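Local coordinates for alpha-fucosidase (Bifidobacterium bifidum, PDB 2EAB), which probably hydrolyses alpha-1,2-linked L-fucose from glycans, the crystallised part being the catalytic piece of a longer protein of glycoside hydrolase family 95, at residues P443-E446 against Y447-L451; V508-I511 against L512-V515. All coordinates share one frame; numbering follows the deposited sequence.

Overall arrangement
Neither contact closes a loop in the long-range sense: each is one continuous piece of helix, and the two follow in series along the chain without nesting or crossing. Coming from the N terminus, contact 1 takes up most of helix 442-450, whose first turn lies near the calcium site to which Glu-77 and Ser-386 contribute. The chain then runs through helix 452-463, strand 486-487 and helix 499-502 before contact 2 forms on helix 507-520. There the two helices meet: Val-448 packs on Ile-511, Leu-512 and Val-515, and Leu-444 on Asn-514. Together they join helix 442-450, whose Pro-443 end lies near the calcium, to helix 507-520 within the catalytic domain.

Contact 1 of 2, residues P443-E446 against Y447-L451; sequences PLIE and YVEGL. With EDO (1,2-ethanediol), chain H.
Tyr-447 opens the second half of a short alpha-helix by donating its N to Pro-443 O (2.9 Å), the first of four i to i+4 bonds in this part of the family 95 catalytic domain, whose clan is built on an (alpha/alpha)6 barrel. CG of Tyr-447 stands anti to its own N (chi1 -174°), which sends the ring off the helix, to meet Phe-419 and to place OH on Thr-488 O in a hydrogen bond. Val-448 repeats the backbone bond to Leu-444. Its CG2 lies 3.3 Å from Leu-444 O and 4.3 Å from Leu-444 CD1, so one methyl lies against both carbonyl and leucine branch. Glu-449 makes the straightest bond of the four, its N 2.9 Å from Ile-445 O at an N-H...O angle of 174°. Its side chain lies alongside that of Ile-445: with CG beside the backbone N (chi1 -69°), Glu-449 CG comes 3.3 Å from Ile-445 O and Glu-449 CD 4.2 Å from Ile-445 CG2. The side chain, extended beyond CG, then carries OE1 to a salt bridge with Arg-530 NH2 of helix 525-546. With an alanine here, Arg-530 would probably lose this carboxylate and Ile-445 CG2 its neighbour along the helix face. Gly-450 donates N to Glu-446 O, and Gly-450 O accepts a hydrogen bond, 2.8 Å long, from O1 of a bound 1,2-ethanediol, probably from the crystallisation liquor. Leu-451 N bonds to Val-448 O at 3.0 Å, an i to i+3 bond.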
# COMPACT_ATOMS: atom_id res chain seq x y z
N PRO A 443 -4.90 -0.06 10.13
CA PRO A 443 -5.90 0.77 9.45
C PRO A 443 -6.48 0.16 8.17
O PRO A 443 -7.61 0.46 7.82
CB PRO A 443 -5.16 2.08 9.16
CG PRO A 443 -3.73 1.74 9.24
CD PRO A 443 -3.61 0.65 10.26
N LEU A 444 -5.72 -0.69 7.47
CA LEU A 444 -6.30 -1.40 6.33
C LEU A 444 -7.37 -2.39 6.79
O LEU A 444 -8.43 -2.49 6.18
CB LEU A 444 -5.24 -2.13 5.50
CG LEU A 444 -5.82 -2.84 4.27
CD1 LEU A 444 -6.37 -1.83 3.26
CD2 LEU A 444 -4.79 -3.76 3.63
N ILE A 445 -7.09 -3.13 7.86
CA ILE A 445 -8.07 -4.09 8.36
C ILE A 445 -9.36 -3.36 8.75
O ILE A 445 -10.45 -3.78 8.36
CB ILE A 445 -7.54 -4.92 9.55
CG1 ILE A 445 -6.21 -5.59 9.18
CG2 ILE A 445 -8.57 -5.97 9.97
CD1 ILE A 445 -5.54 -6.32 10.33
N GLU A 446 -9.22 -2.27 9.50
CA GLU A 446 -10.38 -1.47 9.87
C GLU A 446 -11.10 -0.89 8.65
O GLU A 446 -12.33 -0.82 8.63
CB GLU A 446 -9.99 -0.36 10.85
CG GLU A 446 -11.23 0.37 11.39
CD GLU A 446 -10.93 1.53 12.31
OE1 GLU A 446 -9.80 1.64 12.82
OE2 GLU A 446 -11.85 2.34 12.53
N TYR A 447 -10.35 -0.50 7.63
CA TYR A 447 -10.94 0.04 6.40
C TYR A 447 -11.80 -1.01 5.69
O TYR A 447 -12.89 -0.71 5.22
CB TYR A 447 -9.84 0.54 5.47
CG TYR A 447 -10.38 1.24 4.24
CD1 TYR A 447 -10.83 2.56 4.31
CD2 TYR A 447 -10.46 0.57 3.02
CE1 TYR A 447 -11.33 3.20 3.20
CE2 TYR A 447 -10.98 1.21 1.90
CZ TYR A 447 -11.40 2.53 1.99
OH TYR A 447 -11.92 3.14 0.87
N VAL A 448 -11.29 -2.23 5.61
CA VAL A 448 -12.01 -3.30 4.93
C VAL A 448 -13.24 -3.68 5.76
O VAL A 448 -14.33 -3.86 5.20
CB VAL A 448 -11.08 -4.49 4.61
CG1 VAL A 448 -11.88 -5.64 4.00
CG2 VAL A 448 -9.98 -4.04 3.65
N GLU A 449 -13.10 -3.75 7.08
CA GLU A 449 -14.27 -3.89 7.96
C GLU A 449 -15.27 -2.76 7.70
O GLU A 449 -16.48 -2.99 7.68
CB GLU A 449 -13.87 -3.94 9.43
CG GLU A 449 -13.12 -5.21 9.79
CD GLU A 449 -12.50 -5.20 11.18
OE1 GLU A 449 -12.09 -4.12 11.66
OE2 GLU A 449 -12.38 -6.29 11.78
N GLY A 450 -14.74 -1.57 7.46
CA GLY A 450 -15.54 -0.39 7.15
C GLY A 450 -16.31 -0.46 5.84
O GLY A 450 -17.26 0.29 5.63
N LEU A 451 -15.89 -1.35 4.94
CA LEU A 451 -16.61 -1.56 3.68
C LEU A 451 -17.85 -2.42 3.84
O LEU A 451 -18.68 -2.46 2.93
CB LEU A 451 -15.69 -2.16 2.62
CG LEU A 451 -14.47 -1.33 2.20
CD1 LEU A 451 -13.61 -2.12 1.23
CD2 LEU A 451 -14.88 0.01 1.60
C1 EDO H . -17.95 2.18 8.41
O1 EDO H . -18.72 1.10 7.85
C2 EDO H . -17.90 2.13 9.99
O2 EDO H . -19.23 1.99 10.45

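Contact 2 of 2, residues V508-I511 against L512-V515; sequences VPWI and LQNV
Leu-512 N bonds to Val-508 O and Val-515 N to Ile-511 O in regular alpha-helical fashion, but between them Gln-513 N-H is bifurcated between Trp-510 O, where it sits well above the carbonyl plane, and Pro-509 O, a weak bond. The first is 2.9 Å from Gln-513 N to Trp-510 O, so the helix is drawn locally toward an i to i+3 pattern. Pro-509, with no N-H to give, sits in the first turn of helix 507-520, where none is called for. This helix of the family 95 catalytic domain packs its side chains on helices 424-428, 525-546 and 577-596. Val-508 and Leu-512 lie side by side, Val-508 CG1 4.0 Å from Leu-512 CD1, and both reach Glu-538. Ile-511 turns CG1 anti to its backbone N (chi1 -157°), which leaves Ile-511 CG2 in the crowded position between N and carbonyl carbon, 3.2 Å from Leu-512 N. Asn-514 CB comes to 3.4 Å from Ile-511 O. Trp-510 meets Gln-513 at a slant, ring and amide planes 40° apart, with Gln-513 NE2 4.1 Å from Trp-510 CD1. NE2 also donates a hydrogen bond to a water, while OE1 is bonded to a Tris molecule, probably from the crystallisation liquor, which may mark a pocket. The side chains of Glu-520 and Asp-690, known to bind calcium in this protein though none is bound to them here, each lie about 7 Å from that of Gln-513. Pro-509 O thus accepts two weak bonds, from Gln-513 N and from the water, and the donating NE2 and accepting OE1 probably limit the amide's turning in this crystal.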
# COMPACT_ATOMS: atom_id res chain seq x y z
N VAL A 508 -12.69 -6.82 -3.68
CA VAL A 508 -12.87 -7.18 -2.27
C VAL A 508 -12.15 -8.49 -1.91
O VAL A 508 -11.31 -8.49 -1.01
CB VAL A 508 -14.36 -7.15 -1.83
CG1 VAL A 508 -14.51 -7.65 -0.40
CG2 VAL A 508 -14.92 -5.75 -1.96
N PRO A 509 -12.41 -9.60 -2.63
CA PRO A 509 -11.51 -10.75 -2.49
C PRO A 509 -10.02 -10.36 -2.48
O PRO A 509 -9.28 -10.80 -1.60
CB PRO A 509 -11.86 -11.61 -3.72
CG PRO A 509 -13.33 -11.37 -3.90
CD PRO A 509 -13.55 -9.91 -3.53
N TRP A 510 -9.58 -9.53 -3.41
CA TRP A 510 -8.17 -9.18 -3.48
C TRP A 510 -7.67 -8.47 -2.21
O TRP A 510 -6.68 -8.90 -1.62
CB TRP A 510 -7.88 -8.34 -4.72
CG TRP A 510 -6.43 -8.25 -5.08
CD1 TRP A 510 -5.35 -8.74 -4.38
CD2 TRP A 510 -5.90 -7.61 -6.22
NE1 TRP A 510 -4.19 -8.45 -5.04
CE2 TRP A 510 -4.49 -7.74 -6.17
CE3 TRP A 510 -6.48 -6.92 -7.30
CZ2 TRP A 510 -3.66 -7.23 -7.17
CZ3 TRP A 510 -5.65 -6.42 -8.29
CH2 TRP A 510 -4.26 -6.57 -8.22
N ILE A 511 -8.35 -7.41 -1.79
CA ILE A 511 -7.90 -6.71 -0.59
C ILE A 511 -7.99 -7.61 0.65
O ILE A 511 -7.21 -7.45 1.58
CB ILE A 511 -8.64 -5.35 -0.39
CG1 ILE A 511 -7.81 -4.40 0.48
CG2 ILE A 511 -10.04 -5.55 0.18
CD1 ILE A 511 -6.51 -3.92 -0.18
N LEU A 512 -8.92 -8.56 0.64
CA LEU A 512 -8.97 -9.56 1.71
C LEU A 512 -7.70 -10.41 1.81
O LEU A 512 -7.40 -10.93 2.89
CB LEU A 512 -10.21 -10.43 1.61
CG LEU A 512 -11.51 -9.73 2.02
CD1 LEU A 512 -12.71 -10.56 1.60
CD2 LEU A 512 -11.56 -9.42 3.51
N GLN A 513 -6.97 -10.55 0.71
CA GLN A 513 -5.67 -11.21 0.80
C GLN A 513 -4.73 -10.45 1.72
O GLN A 513 -4.09 -11.05 2.59
CB GLN A 513 -5.01 -11.37 -0.56
CG GLN A 513 -5.66 -12.39 -1.46
CD GLN A 513 -4.81 -12.74 -2.67
OE1 GLN A 513 -3.61 -12.94 -2.55
NE2 GLN A 513 -5.45 -12.84 -3.83
N ASN A 514 -4.64 -9.13 1.54
CA ASN A 514 -3.79 -8.31 2.40
C ASN A 514 -4.21 -8.42 3.86
O ASN A 514 -3.38 -8.45 4.76
CB ASN A 514 -3.85 -6.83 1.99
CG ASN A 514 -3.26 -6.56 0.63
OD1 ASN A 514 -2.12 -6.09 0.51
ND2 ASN A 514 -4.03 -6.81 -0.40
N VAL A 515 -5.52 -8.50 4.07
CA VAL A 515 -6.08 -8.62 5.41
C VAL A 515 -5.71 -9.97 6.03
O VAL A 515 -5.23 -10.02 7.16
CB VAL A 515 -7.62 -8.39 5.42
CG1 VAL A 515 -8.21 -8.68 6.78
CG2 VAL A 515 -7.93 -6.96 5.01
O HOH W 1 -8.30 -12.95 -3.47